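PDB 1IV1: 2-C-methyl-D-erythritol 2,4-cyclodiphosphate synthase from Thermus thermophilus, which catalyses the conversion of 4-diphosphocytidyl-2-C-methyl-D-erythritol 2-phosphate to 2-C-methyl-D-erythritol 2,4-cyclodiphosphate with release of CMP, in the non-mevalonate route to isoprenoids. Local coordinates for residues 8-13 with 31-36; 92-97 with 118-123. One frame throughout, in Å; residues are numbered along the deposited sequence.

In the fold
From the N terminus, strand 3-14 comes first, and the short strands 18-20, 23-25 and 29-31 follow. Contact 1 (8-13 with 31-36) closes this first loop, pairing strand 29-31 with strand 3-14 just before the chain goes on to helix 39-50. Helices 39-50, 57-60 and 73-86 come next. Contact 2 (92-97 with 118-123) then closes a second loop on the way from strand 91-99 to strand 127-132. It packs the C-terminal end of helix 109-120 and the turn after it against strand 91-99. The two loops are in series, neither nested nor crossed. Both contacts reach the same mixed sheet, on opposite sides of the chain's centre, with their own centres about 23 Å apart.

Contact 1 (8-13 with 31-36)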
ATOM      1  N   ASP A   8       6.224  -5.280   4.551  1.00 10.05           N
ATOM      2  CA  ASP A   8       7.231  -6.315   4.756  1.00 14.88           C
ATOM      3  C   ASP A   8       6.763  -7.604   4.111  1.00  9.81           C
ATOM      4  O   ASP A   8       5.573  -7.899   4.027  1.00 15.43           O
ATOM      5  CB  ASP A   8       7.534  -6.553   6.239  1.00 28.33           C
ATOM      6  CG  ASP A   8       8.584  -7.634   6.446  1.00 28.57           C
ATOM      7  OD1 ASP A   8       9.585  -7.607   5.705  1.00 19.33           O
ATOM      8  OD2 ASP A   8       8.426  -8.504   7.334  1.00 25.69           O
ATOM      9  N   SER A   9       7.769  -8.346   3.642  1.00 13.57           N
ATOM     10  CA  SER A   9       7.426  -9.580   2.931  1.00 17.14           C
ATOM     11  C   SER A   9       8.487 -10.612   3.266  1.00 21.61           C
ATOM     12  O   SER A   9       9.652 -10.234   3.392  1.00 31.55           O
ATOM     13  CB  SER A   9       7.326  -9.351   1.423  1.00 22.66           C
ATOM     14  OG  SER A   9       8.569  -9.606   0.786  1.00 25.42           O
ATOM     15  N   HIS A  10       8.058 -11.855   3.415  1.00 16.33           N
ATOM     16  CA  HIS A  10       8.999 -12.927   3.689  1.00 16.43           C
ATOM     17  C   HIS A  10       8.700 -14.175   2.874  1.00 12.83           C
ATOM     18  O   HIS A  10       7.577 -14.659   2.780  1.00 21.60           O
ATOM     19  CB  HIS A  10       8.967 -13.263   5.189  1.00 32.79           C
ATOM     20  CG  HIS A  10       9.754 -12.349   6.075  1.00 32.99           C
ATOM     21  ND1 HIS A  10       9.185 -11.338   6.819  1.00 32.52           N
ATOM     22  CD2 HIS A  10      11.082 -12.304   6.346  1.00 39.34           C
ATOM     23  CE1 HIS A  10      10.129 -10.712   7.499  1.00 31.45           C
ATOM     24  NE2 HIS A  10      11.294 -11.274   7.233  1.00 37.38           N
ATOM     25  N   ARG A  11       9.750 -14.729   2.282  1.00 16.15           N
ATOM     26  CA  ARG A  11       9.645 -16.042   1.672  1.00 18.66           C
ATOM     27  C   ARG A  11       9.114 -17.037   2.694  1.00 17.82           C
ATOM     28  O   ARG A  11       9.466 -16.887   3.860  1.00 18.23           O
ATOM     29  CB  ARG A  11      11.024 -16.495   1.190  1.00 23.79           C
ATOM     30  CG  ARG A  11      10.925 -17.644   0.192  1.00 37.97           C
ATOM     31  CD  ARG A  11      12.218 -17.753  -0.601  1.00 42.41           C
ATOM     32  NE  ARG A  11      12.084 -17.160  -1.930  1.00 32.90           N
ATOM     33  CZ  ARG A  11      11.281 -17.692  -2.849  1.00 39.05           C
ATOM     34  NH1 ARG A  11      10.582 -18.783  -2.561  1.00 30.49           N
ATOM     35  NH2 ARG A  11      11.184 -17.133  -4.044  1.00 41.24           N
ATOM     36  N   LEU A  12       8.314 -17.990   2.252  1.00 22.57           N
ATOM     37  CA  LEU A  12       7.768 -19.056   3.078  1.00 22.68           C
ATOM     38  C   LEU A  12       8.306 -20.433   2.732  1.00 30.56           C
ATOM     39  O   LEU A  12       8.402 -20.868   1.583  1.00 28.50           O
ATOM     40  CB  LEU A  12       6.233 -19.074   2.954  1.00 23.63           C
ATOM     41  CG  LEU A  12       5.552 -17.772   3.393  1.00 25.08           C
ATOM     42  CD1 LEU A  12       4.079 -17.798   3.048  1.00 21.01           C
ATOM     43  CD2 LEU A  12       5.767 -17.560   4.886  1.00 23.56           C
ATOM     44  N   GLU A  13       8.682 -21.213   3.746  1.00 26.01           N
ATOM     45  CA  GLU A  13       9.150 -22.565   3.438  1.00 24.15           C
ATOM     46  C   GLU A  13       8.303 -23.570   4.205  1.00 21.69           C
ATOM     47  O   GLU A  13       7.764 -23.216   5.264  1.00 22.36           O
ATOM     48  CB  GLU A  13      10.638 -22.714   3.765  1.00 29.74           C
ATOM     49  CG  GLU A  13      11.414 -23.435   2.661  1.00 44.37           C
ATOM     50  CD  GLU A  13      12.146 -22.454   1.768  1.00 51.25           C
ATOM     51  OE1 GLU A  13      12.261 -21.278   2.171  1.00 66.22           O
ATOM     52  OE2 GLU A  13      12.604 -22.847   0.672  1.00 57.91           O
ATOM     53  N   ALA A  31       8.027 -18.578   7.779  1.00 23.10           N
ATOM     54  CA  ALA A  31       8.993 -17.631   7.254  1.00 29.39           C
ATOM     55  C   ALA A  31      10.391 -18.238   7.141  1.00 44.60           C
ATOM     56  O   ALA A  31      10.933 -18.646   8.169  1.00 49.33           O
ATOM     57  CB  ALA A  31       9.071 -16.385   8.121  1.00 44.31           C
ATOM     58  N   LEU A  32      10.914 -18.257   5.918  1.00 33.78           N
ATOM     59  CA  LEU A  32      12.309 -18.566   5.657  1.00 31.60           C
ATOM     60  C   LEU A  32      13.138 -17.281   5.749  1.00 48.93           C
ATOM     61  O   LEU A  32      13.088 -16.428   4.870  1.00 52.37           O
ATOM     62  CB  LEU A  32      12.549 -19.222   4.301  1.00 47.56           C
ATOM     63  CG  LEU A  32      14.032 -19.349   3.912  1.00 51.41           C
ATOM     64  CD1 LEU A  32      14.622 -20.638   4.459  1.00 36.79           C
ATOM     65  CD2 LEU A  32      14.194 -19.258   2.405  1.00 60.65           C
ATOM     66  N   ALA A  33      13.881 -17.173   6.843  1.00 60.43           N
ATOM     67  CA  ALA A  33      14.706 -16.009   7.123  1.00 63.35           C
ATOM     68  C   ALA A  33      15.290 -16.124   8.534  1.00 58.06           C
ATOM     69  O   ALA A  33      14.875 -17.006   9.291  1.00 54.44           O
ATOM     70  CB  ALA A  33      13.921 -14.714   6.982  1.00 76.36           C
ATOM     71  N   HIS A  34      16.221 -15.227   8.818  1.00 49.41           N
ATOM     72  CA  HIS A  34      16.944 -15.184  10.082  1.00 55.25           C
ATOM     73  C   HIS A  34      16.272 -14.244  11.086  1.00 52.57           C
ATOM     74  O   HIS A  34      16.937 -13.727  11.986  1.00 65.00           O
ATOM     75  CB  HIS A  34      18.397 -14.763   9.872  1.00 61.84           C
ATOM     76  CG  HIS A  34      19.212 -15.541   8.897  1.00 57.12           C
ATOM     77  ND1 HIS A  34      18.956 -16.839   8.533  1.00 56.31           N
ATOM     78  CD2 HIS A  34      20.317 -15.176   8.195  1.00 49.82           C
ATOM     79  CE1 HIS A  34      19.861 -17.250   7.657  1.00 50.38           C
ATOM     80  NE2 HIS A  34      20.702 -16.255   7.435  1.00 49.63           N
ATOM     81  N   SER A  35      14.976 -14.042  10.931  1.00 56.12           N
ATOM     82  CA  SER A  35      14.062 -13.390  11.860  1.00 54.42           C
ATOM     83  C   SER A  35      12.931 -14.365  12.173  1.00 58.57           C
ATOM     84  O   SER A  35      12.963 -15.527  11.740  1.00 62.96           O
ATOM     85  CB  SER A  35      13.499 -12.080  11.302  1.00 44.16           C
ATOM     86  OG  SER A  35      13.136 -12.200   9.928  1.00 65.92           O
ATOM     87  N   ASP A  36      11.889 -13.948  12.906  1.00 42.77           N
ATOM     88  CA  ASP A  36      10.759 -14.894  12.947  1.00 28.55           C
ATOM     89  C   ASP A  36       9.928 -14.689  11.682  1.00 17.00           C
ATOM     90  O   ASP A  36       8.949 -15.388  11.418  1.00 23.20           O
ATOM     91  CB  ASP A  36       9.940 -14.762  14.216  1.00 33.85           C
ATOM     92  CG  ASP A  36       9.443 -13.386  14.579  1.00 31.87           C
ATOM     93  OD1 ASP A  36       9.149 -13.159  15.774  1.00 31.93           O
ATOM     94  OD2 ASP A  36       9.337 -12.506  13.704  1.00 25.09           O
TER
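At the predicted metal site of this IspF enzyme, His10 of strand 3-14 meets Ala33 and Ser35; Ser35, like His10, is also predicted to bind the substrate. With CG anti to the carbonyl carbon and beside the backbone N (chi1 -80°), the His10 ring lies over toward these two residues. Its NE2 is 3.4 Å from Ser35 OG. Its CD2 is 3.8 Å from Ala33 CB, a less certain touch because Ala33 is poorly ordered. Both partners approach the ring obliquely.

Segment 31-36 starts on the last residue of strand 29-31 and runs on as a loop. Leu12 and Ala31 form an antiparallel, non-hydrogen-bonded pair, with CA atoms 4.6 Å apart. Next to it, Leu32 N donates to Arg11 O at 2.9 Å. The N-H...O angle is 155°, and the donor lies 34° off the carbonyl plane. Ala31 CA is 3.5 Å from the same Arg11 O, so the N-H of Leu32 and the CA-H of Ala31 converge on it. The Leu32 side chain lies alongside that of Arg11, with Leu32 CD2 3.9 Å from Arg11 CD.

Arg11 N is hydrogen-bonded to Glu135 of a second subunit. Asp8 and His42 are the other predicted metal ligands. His42 comes from helix 39-50, and its ring meets that of His10. Strand 141-150 pairs with 8-13 on its other edge.

Contact 2 (92-97 with 118-123); sequences LQASLV and RLLRLP
Leu122 places its two methyl groups on the backbone of strand segment 92-97. Its CD2 lies 3.4 Å from Leu92 O. Its CD1 sits 3.9 Å from Gln93 CA and equally 3.9 Å from Ala94 N. CG anti to the carbonyl carbon (chi1 -67°) carries both methyls to these atoms. The branch therefore straddles the start of the segment and touches main chain more than side chain. Ala94 is the one strand side chain in close apolar contact. Its CB meets Leu120 CD2 at 3.8 Å and, more loosely, Leu122 CD1 at 4.4 Å. Both leucines approach this methyl from the side of the helix end.

These residues belong to a beta-alpha-beta unit: strand 91-99, helix 109-120 and strand 127-132. The contact is buried packing where the helix ends and the chain turns back toward the sheet. Past Leu120 the helical backbone is broken at Arg121, whose phi is positive (52°). The turn brings Leu122 to the strand beside Leu120.

Around this turn, Leu122 O accepts a hydrogen bond from Ser117 OG, and Arg121 forms a salt bridge with Glu85. Leu120 also packs on Leu77 of helix 73-86, Ala94 on Leu44 of helix 39-50, and Leu122 on Ile127. On the strand, a classic bulge sets Leu92 and Gln93 opposite Leu149 of strand 141-150. Further along it, Ser95 OG is hydrogen-bonded to Tyr5 N and Ser50 OG of a third subunit.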
ATOM      1  N   LEU A  92      -3.205   5.926  17.535  1.00 15.40           N
ATOM      2  CA  LEU A  92      -4.668   5.974  17.525  1.00 13.23           C
ATOM      3  C   LEU A  92      -5.265   4.831  16.718  1.00 11.83           C
ATOM      4  O   LEU A  92      -6.315   4.293  17.055  1.00  8.88           O
ATOM      5  CB  LEU A  92      -5.026   7.347  16.992  1.00 19.28           C
ATOM      6  CG  LEU A  92      -6.392   7.672  16.427  1.00 28.17           C
ATOM      7  CD1 LEU A  92      -7.513   7.280  17.365  1.00 23.11           C
ATOM      8  CD2 LEU A  92      -6.438   9.177  16.136  1.00 39.33           C
ATOM      9  N   GLN A  93      -4.612   4.418  15.626  1.00 11.11           N
ATOM     10  CA  GLN A  93      -5.215   3.384  14.797  1.00  8.86           C
ATOM     11  C   GLN A  93      -4.136   2.677  13.991  1.00  9.38           C
ATOM     12  O   GLN A  93      -3.091   3.228  13.641  1.00 11.68           O
ATOM     13  CB  GLN A  93      -6.275   3.986  13.868  1.00  8.66           C
ATOM     14  CG  GLN A  93      -7.046   2.960  13.050  1.00 13.24           C
ATOM     15  CD  GLN A  93      -8.378   3.471  12.529  1.00 11.42           C
ATOM     16  OE1 GLN A  93      -9.366   2.741  12.393  1.00 17.47           O
ATOM     17  NE2 GLN A  93      -8.437   4.756  12.221  1.00 10.15           N
ATOM     18  N   ALA A  94      -4.412   1.407  13.704  1.00 10.84           N
ATOM     19  CA  ALA A  94      -3.540   0.644  12.822  1.00 13.44           C
ATOM     20  C   ALA A  94      -4.412  -0.169  11.860  1.00 10.73           C
ATOM     21  O   ALA A  94      -5.303  -0.911  12.269  1.00  8.82           O
ATOM     22  CB  ALA A  94      -2.587  -0.250  13.595  1.00 11.27           C
ATOM     23  N   SER A  95      -4.117  -0.005  10.557  1.00 13.15           N
ATOM     24  CA  SER A  95      -4.883  -0.799   9.578  1.00  7.69           C
ATOM     25  C   SER A  95      -3.920  -1.565   8.691  1.00  8.24           C
ATOM     26  O   SER A  95      -3.044  -0.968   8.061  1.00 16.04           O
ATOM     27  CB  SER A  95      -5.778   0.166   8.814  1.00  9.53           C
ATOM     28  OG  SER A  95      -6.622  -0.512   7.889  1.00 17.15           O
ATOM     29  N   LEU A  96      -4.034  -2.892   8.606  1.00 10.23           N
ATOM     30  CA  LEU A  96      -3.084  -3.635   7.786  1.00 15.02           C
ATOM     31  C   LEU A  96      -3.722  -4.824   7.067  1.00 10.49           C
ATOM     32  O   LEU A  96      -4.727  -5.380   7.474  1.00 11.44           O
ATOM     33  CB  LEU A  96      -1.911  -4.145   8.619  1.00 14.11           C
ATOM     34  CG  LEU A  96      -2.223  -5.144   9.737  1.00 22.67           C
ATOM     35  CD1 LEU A  96      -0.967  -5.913  10.128  1.00 28.07           C
ATOM     36  CD2 LEU A  96      -2.825  -4.452  10.950  1.00 14.93           C
ATOM     37  N   VAL A  97      -3.040  -5.207   5.986  1.00 10.82           N
ATOM     38  CA  VAL A  97      -3.487  -6.309   5.159  1.00  9.72           C
ATOM     39  C   VAL A  97      -2.414  -7.379   5.052  1.00  9.76           C
ATOM     40  O   VAL A  97      -1.269  -7.046   4.747  1.00 14.32           O
ATOM     41  CB  VAL A  97      -3.844  -5.835   3.727  1.00  9.71           C
ATOM     42  CG1 VAL A  97      -4.384  -7.006   2.916  1.00  7.09           C
ATOM     43  CG2 VAL A  97      -4.838  -4.691   3.781  1.00  5.26           C
ATOM     44  N   ARG A 118      -3.576  -5.972  22.189  1.00 14.22           N
ATOM     45  CA  ARG A 118      -2.757  -5.974  23.393  1.00 16.02           C
ATOM     46  C   ARG A 118      -1.381  -5.403  23.116  1.00 19.48           C
ATOM     47  O   ARG A 118      -0.923  -4.563  23.887  1.00 21.01           O
ATOM     48  CB  ARG A 118      -2.645  -7.401  23.933  1.00 18.52           C
ATOM     49  CG  ARG A 118      -1.892  -7.512  25.255  1.00 26.47           C
ATOM     50  CD  ARG A 118      -1.666  -8.982  25.618  1.00 39.49           C
ATOM     51  NE  ARG A 118      -0.703  -9.594  24.705  1.00 53.21           N
ATOM     52  CZ  ARG A 118       0.558  -9.871  25.010  1.00 47.46           C
ATOM     53  NH1 ARG A 118       1.034  -9.601  26.217  1.00 35.69           N
ATOM     54  NH2 ARG A 118       1.340 -10.423  24.093  1.00 33.71           N
ATOM     55  N   LEU A 119      -0.710  -5.821  22.046  1.00 11.89           N
ATOM     56  CA  LEU A 119       0.603  -5.247  21.757  1.00 15.73           C
ATOM     57  C   LEU A 119       0.558  -3.786  21.340  1.00 14.48           C
ATOM     58  O   LEU A 119       1.509  -3.047  21.629  1.00 19.71           O
ATOM     59  CB  LEU A 119       1.320  -6.025  20.648  1.00 14.64           C
ATOM     60  CG  LEU A 119       1.953  -7.351  21.044  1.00 16.98           C
ATOM     61  CD1 LEU A 119       0.986  -8.275  21.763  1.00 31.12           C
ATOM     62  CD2 LEU A 119       2.479  -8.025  19.782  1.00 23.68           C
ATOM     63  N   LEU A 120      -0.482  -3.298  20.665  1.00 13.03           N
ATOM     64  CA  LEU A 120      -0.477  -1.889  20.288  1.00 17.19           C
ATOM     65  C   LEU A 120      -1.187  -0.976  21.295  1.00 13.50           C
ATOM     66  O   LEU A 120      -1.147   0.244  21.123  1.00 12.95           O
ATOM     67  CB  LEU A 120      -1.155  -1.717  18.925  1.00 19.02           C
ATOM     68  CG  LEU A 120      -0.275  -1.762  17.680  1.00 25.38           C
ATOM     69  CD1 LEU A 120       0.965  -2.601  17.865  1.00 26.47           C
ATOM     70  CD2 LEU A 120      -1.102  -2.261  16.483  1.00 12.69           C
ATOM     71  N   ARG A 121      -1.823  -1.557  22.295  1.00 18.07           N
ATOM     72  CA  ARG A 121      -2.665  -0.902  23.285  1.00 19.69           C
ATOM     73  C   ARG A 121      -3.728  -0.035  22.613  1.00 21.67           C
ATOM     74  O   ARG A 121      -3.848   1.160  22.885  1.00 18.06           O
ATOM     75  CB  ARG A 121      -1.828  -0.064  24.260  1.00 20.43           C
ATOM     76  CG  ARG A 121      -0.946  -0.967  25.126  1.00 24.50           C
ATOM     77  CD  ARG A 121       0.135  -0.127  25.809  1.00 34.50           C
ATOM     78  NE  ARG A 121       0.961   0.514  24.801  1.00 41.09           N
ATOM     79  CZ  ARG A 121       1.032   1.795  24.495  1.00 44.39           C
ATOM     80  NH1 ARG A 121       0.308   2.704  25.129  1.00 42.89           N
ATOM     81  NH2 ARG A 121       1.864   2.164  23.526  1.00 32.74           N
ATOM     82  N   LEU A 122      -4.473  -0.672  21.718  1.00 17.23           N
ATOM     83  CA  LEU A 122      -5.595  -0.070  21.029  1.00 17.14           C
ATOM     84  C   LEU A 122      -6.847  -0.927  21.237  1.00 11.79           C
ATOM     85  O   LEU A 122      -6.766  -2.154  21.319  1.00 17.93           O
ATOM     86  CB  LEU A 122      -5.337   0.091  19.520  1.00 15.65           C
ATOM     87  CG  LEU A 122      -4.253   1.079  19.071  1.00 15.65           C
ATOM     88  CD1 LEU A 122      -3.964   0.924  17.577  1.00 13.64           C
ATOM     89  CD2 LEU A 122      -4.617   2.527  19.350  1.00 10.91           C
ATOM     90  N   PRO A 123      -7.995  -0.265  21.298  1.00 12.96           N
ATOM     91  CA  PRO A 123      -9.291  -0.956  21.325  1.00 16.04           C
ATOM     92  C   PRO A 123      -9.491  -1.722  20.018  1.00 21.51           C
ATOM     93  O   PRO A 123      -8.851  -1.370  19.027  1.00 17.55           O
ATOM     94  CB  PRO A 123     -10.297   0.180  21.454  1.00 12.31           C
ATOM     95  CG  PRO A 123      -9.591   1.414  21.033  1.00 15.69           C
ATOM     96  CD  PRO A 123      -8.137   1.202  21.327  1.00 13.42           C
TER